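Local coordinates for tailspike protein (Siphovirus 9NA, PDB 3RIQ) that recognises the lipopolysaccharide of its Salmonella host and cleaves the O-antigen chain as an endorhamnosidase, at the interface of chains A and B. Residues are numbered along the deposited sequence; one frame, centred on the assembly and turned at random. Chains: chain A/B, Tailspike protein.

Contact 1: the interface of chains A and B. Residues chain A 470-471, 490, 493, 495; chain B 478-479, 484.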
# COMPACT_ATOMS: atom_id res chain seq x y z
N ALA A 470 24.11 4.31 -36.46
CA ALA A 470 24.91 5.52 -36.63
C ALA A 470 24.23 6.65 -35.86
O ALA A 470 22.99 6.76 -35.85
CB ALA A 470 25.07 5.91 -38.09
N SER A 471 25.05 7.49 -35.23
CA SER A 471 24.55 8.60 -34.44
C SER A 471 25.44 9.84 -34.48
O SER A 471 26.64 9.78 -34.83
CB SER A 471 24.38 8.18 -32.96
OG SER A 471 25.65 8.09 -32.32
N ASN A 490 30.86 13.05 -34.59
CA ASN A 490 30.45 12.16 -35.69
C ASN A 490 29.38 12.75 -36.64
O ASN A 490 28.58 12.00 -37.21
CB ASN A 490 30.03 10.77 -35.16
CG ASN A 490 30.02 9.70 -36.25
OD1 ASN A 490 30.93 9.69 -37.12
ND2 ASN A 490 29.00 8.83 -36.25
N GLY A 493 28.94 11.05 -40.12
CA GLY A 493 29.69 9.81 -40.08
C GLY A 493 31.19 9.98 -40.25
O GLY A 493 31.89 8.99 -40.46
N LYS A 495 33.33 10.92 -37.87
CA LYS A 495 34.07 10.47 -36.67
C LYS A 495 34.90 11.56 -36.01
O LYS A 495 35.80 11.27 -35.21
CB LYS A 495 34.91 9.21 -36.94
CG LYS A 495 34.13 8.12 -37.70
CD LYS A 495 34.99 6.94 -38.04
CE LYS A 495 34.18 5.95 -38.86
NZ LYS A 495 35.03 4.85 -39.40
N ILE B 478 28.30 6.55 -32.34
CA ILE B 478 28.37 5.21 -32.94
C ILE B 478 28.27 5.37 -34.47
O ILE B 478 27.64 6.31 -34.97
CB ILE B 478 27.25 4.26 -32.35
CG1 ILE B 478 27.55 2.77 -32.64
CG2 ILE B 478 25.84 4.69 -32.81
CD1 ILE B 478 26.70 1.76 -31.80
N GLN B 479 28.90 4.44 -35.19
CA GLN B 479 28.86 4.41 -36.66
C GLN B 479 29.07 2.96 -37.13
O GLN B 479 30.02 2.31 -36.69
CB GLN B 479 29.96 5.32 -37.26
CG GLN B 479 29.90 5.44 -38.78
CD GLN B 479 28.69 6.20 -39.27
OE1 GLN B 479 28.30 7.21 -38.68
NE2 GLN B 479 28.07 5.71 -40.36
N VAL B 484 32.52 5.40 -32.02
CA VAL B 484 33.42 6.26 -32.81
C VAL B 484 33.42 7.69 -32.26
O VAL B 484 32.58 8.05 -31.44
CB VAL B 484 33.00 6.36 -34.31
CG1 VAL B 484 33.07 5.01 -35.02
CG2 VAL B 484 31.64 6.99 -34.47
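B:Gln479, which closes strand 470-479 of its chain, packs against A:Ala470, A:Asn490 and A:Gly493 of chain A, and illustrates how one side-chain amide can link two subunits of a trimeric tailspike. The chain bends about its CB-CG bond (chi2 68°), which turns the terminal amide toward chain A. The carbonyl OE1 takes a hydrogen bond from the amide nitrogen ND2 of A:Asn490 at 3.0 Å, the donor lying in the carbonyl plane on a lone pair, while the two amide planes stand 68° apart. The flanks of the B:Gln479 amide are carbon: its CD lies 3.8 Å from CB of A:Ala470 and also touches CA of A:Gly493.

A:Asn490 is itself held from within chain A. ND2 also donates to the backbone O of A:Ser471 (2.9 Å), and OD1 accepts from the backbone N of A:Lys495 on a lone pair, so both ends of the amide are fixed and its rotation is set.

B:Val484 packs against this amide through one methyl, CG2, 3.6 Å from CG of A:Asn490. Its other branch, CG1, meets the extended aliphatic chain of A:Lys495 at CD and CE. Next to the glutamine, the strands are linked by a backbone bond, A:Ser471 N to B:Ile478 O, and by one to a side chain, in which B:Ile478 N donates to the hydroxyl OG of A:Ser471 at 3.1 Å.

Contact 2: the interface of chains A and B. Residues chain A 471, 473, 489-490; chain B 454, 476-478.
Strand 470-479 of chain A, near its start, meets the end of the same strand in chain B, with the loop at B:Ser454 on one flank and the end of strand 486-489 of chain A on the other. The protein belongs to the P22 tailspike family, trimers of right-handed beta-helices, and this contact lies in the C-terminal part, which probably follows the beta-helix and helps assemble the trimer.

A:Ser471 is the polar centre. Its OG occupies the crowded position between the backbone N and the carbonyl carbon (chi1 74°), from which the hydroxyl faces chain B. It donates to the backbone O of B:Ser454 at 2.7 Å, in the carbonyl plane and on a lone pair, while also accepting the amide N-H of B:Ile478; one hydroxyl thus ties a loop and a strand of chain B together. The serines also press together at carbon, CB to CB 3.5 Å, a tight fit beside the hydrogen bond.

B:Ala477 sends its methyl toward chain A, where CB lies 3.5 Å from OG of A:Ser471 and 3.7 Å from CB of A:Asn490. A:Val473 brings in one branch: its CG1 lies opposite the backbone N (chi1 166°), and the other methyl, CG2, faces B:Ala477. This methyl packs 3.7 Å from CA of B:Ala477 and near the carbonyl oxygens O of B:Ser454 and O of B:Ser476.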
# COMPACT_ATOMS: atom_id res chain seq x y z
N SER A 471 25.05 7.49 -35.23
CA SER A 471 24.55 8.60 -34.44
C SER A 471 25.44 9.84 -34.48
O SER A 471 26.64 9.78 -34.83
CB SER A 471 24.38 8.18 -32.96
OG SER A 471 25.65 8.09 -32.32
N VAL A 473 26.42 12.88 -31.58
CA VAL A 473 26.31 13.33 -30.18
C VAL A 473 26.48 14.86 -30.16
O VAL A 473 27.34 15.39 -30.88
CB VAL A 473 27.37 12.61 -29.35
CG1 VAL A 473 27.59 13.25 -27.94
CG2 VAL A 473 27.00 11.12 -29.24
N LEU A 489 29.86 15.33 -32.10
CA LEU A 489 30.73 14.20 -32.47
C LEU A 489 30.07 13.38 -33.56
O LEU A 489 28.88 13.05 -33.47
CB LEU A 489 31.03 13.28 -31.28
CG LEU A 489 31.77 13.84 -30.05
CD1 LEU A 489 33.22 14.21 -30.34
CD2 LEU A 489 31.03 15.01 -29.48
N ASN A 490 30.86 13.05 -34.59
CA ASN A 490 30.45 12.16 -35.69
C ASN A 490 29.38 12.75 -36.64
O ASN A 490 28.58 12.00 -37.21
CB ASN A 490 30.03 10.77 -35.16
CG ASN A 490 30.02 9.70 -36.25
OD1 ASN A 490 30.93 9.69 -37.12
ND2 ASN A 490 29.00 8.83 -36.25
N SER B 454 23.14 5.23 -28.84
CA SER B 454 23.65 6.27 -29.73
C SER B 454 24.67 7.17 -29.01
O SER B 454 25.45 7.87 -29.65
CB SER B 454 22.48 7.11 -30.28
OG SER B 454 21.75 6.38 -31.28
N SER B 476 31.28 9.21 -26.55
CA SER B 476 31.39 8.69 -27.92
C SER B 476 30.04 8.50 -28.60
O SER B 476 29.01 8.26 -27.92
CB SER B 476 32.17 7.34 -27.96
OG SER B 476 31.41 6.33 -27.27
N ALA B 477 30.06 8.65 -29.91
CA ALA B 477 28.94 8.33 -30.80
C ALA B 477 29.11 6.90 -31.34
O ALA B 477 29.94 6.14 -30.84
CB ALA B 477 28.86 9.35 -31.97
N ILE B 478 28.30 6.55 -32.34
CA ILE B 478 28.37 5.21 -32.94
C ILE B 478 28.27 5.37 -34.47
O ILE B 478 27.64 6.31 -34.97
CB ILE B 478 27.25 4.26 -32.35
CG1 ILE B 478 27.55 2.77 -32.64
CG2 ILE B 478 25.84 4.69 -32.81
CD1 ILE B 478 26.70 1.76 -31.80

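Contact 3: the interface of chains A and B. Residues chain A 497, 499, 519; chain B 499, 517-519.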
# COMPACT_ATOMS: atom_id res chain seq x y z
N MET A 497 35.31 15.55 -34.00
CA MET A 497 34.66 16.57 -33.18
C MET A 497 34.46 17.88 -33.97
O MET A 497 35.43 18.39 -34.57
CB MET A 497 35.48 16.85 -31.92
CG MET A 497 34.89 17.86 -30.94
SD MET A 497 36.04 18.16 -29.55
CE MET A 497 35.70 16.81 -28.51
N ILE A 499 34.05 21.66 -33.34
CA ILE A 499 34.46 22.50 -32.21
C ILE A 499 33.90 23.92 -32.41
O ILE A 499 34.23 24.58 -33.41
CB ILE A 499 36.02 22.54 -32.12
CG1 ILE A 499 36.62 21.12 -32.00
CG2 ILE A 499 36.49 23.53 -31.02
CD1 ILE A 499 38.14 21.07 -32.07
N PHE A 519 39.73 28.81 -29.59
CA PHE A 519 39.84 29.35 -30.94
C PHE A 519 38.91 30.55 -31.13
O PHE A 519 37.85 30.65 -30.51
CB PHE A 519 39.49 28.30 -31.99
CG PHE A 519 40.51 27.17 -32.11
CD1 PHE A 519 40.54 26.09 -31.23
CD2 PHE A 519 41.44 27.20 -33.16
CE1 PHE A 519 41.49 25.05 -31.41
CE2 PHE A 519 42.37 26.17 -33.34
CZ PHE A 519 42.40 25.11 -32.45
N ILE B 499 41.13 14.71 -28.84
CA ILE B 499 40.15 15.21 -29.79
C ILE B 499 40.09 14.25 -31.00
O ILE B 499 41.11 14.06 -31.69
CB ILE B 499 40.55 16.65 -30.27
CG1 ILE B 499 40.69 17.61 -29.07
CG2 ILE B 499 39.60 17.14 -31.39
CD1 ILE B 499 41.23 18.99 -29.44
N ILE B 517 34.96 24.65 -36.27
CA ILE B 517 36.06 23.98 -36.99
C ILE B 517 36.03 22.47 -36.80
O ILE B 517 35.44 21.96 -35.83
CB ILE B 517 37.46 24.55 -36.58
CG1 ILE B 517 37.76 24.24 -35.09
CG2 ILE B 517 37.51 26.08 -36.86
CD1 ILE B 517 39.20 24.55 -34.68
N GLY B 518 36.68 21.75 -37.71
CA GLY B 518 36.89 20.31 -37.54
C GLY B 518 38.25 19.97 -38.10
O GLY B 518 38.64 20.52 -39.14
N PHE B 519 38.99 19.11 -37.40
CA PHE B 519 40.27 18.65 -37.90
C PHE B 519 40.10 17.41 -38.79
O PHE B 519 39.18 16.61 -38.62
CB PHE B 519 41.21 18.28 -36.75
CG PHE B 519 41.71 19.48 -35.95
CD1 PHE B 519 40.93 20.07 -34.95
CD2 PHE B 519 42.99 19.99 -36.19
CE1 PHE B 519 41.45 21.17 -34.20
CE2 PHE B 519 43.50 21.06 -35.44
CZ PHE B 519 42.72 21.65 -34.47
O HOH W 1 38.00 17.61 -35.09
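A:Ile499 and B:Ile517 form an antiparallel bridge between strand 497-500 of chain A and strand 516-521 of chain B, a small example of strand pairing across a subunit boundary. The amide N of A:Ile499 donates to O of B:Ile517 at 2.9 Å in a nearly straight bond (170° at H), and B:Ile517 N answers to O of A:Ile499.

The packed side is hydrophobic. CG1 of B:Ile517 lies between its backbone N and carbonyl carbon (chi1 65°), which points that branch at chain A, and the terminal methyl CD1 sits over the centre of the A:Phe519 ring, 3.7 Å from its centroid, in a CH-pi contact. CD1 of A:Ile499 instead meets the B:Phe519 ring in plane at its edge, 3.9 Å from CE1. The two phenylalanines approach from opposite directions, their CZ atoms 4.0 Å apart.

Toward A:Met497 the fit is looser. Its sulfur SD stays 4.1 Å from CG2 of B:Ile499, and the backbones are joined through water: the molecule lies 2.7 Å from O of A:Met497 and also bonds N of B:Phe519. Direct strand pairing thus gives way to a hydrated link, and the whole contact probably helps hold the C-terminal parts of the tailspike subunits together.

Contacts 1 and 2 are practically one patch: their C-alpha centres lie about 5 Å apart, and they share strand 470-479 of both chains, with A:Ser471, A:Asn490 and B:Ile478 in common. Contact 3 lies about 16 Å from contact 1 and 15 Å from contact 2, later in the sequence, with its own strands 497-500 and 516-521. Contact 1 reaches A:Lys495, just ahead of strand 497-500, so a short stretch of chain A links the first patch, rich in hydrogen bonds, to the more hydrophobic contact 3. Repeated among the three copies, the contacts would join neighbouring subunits at several places and probably stabilise the trimer.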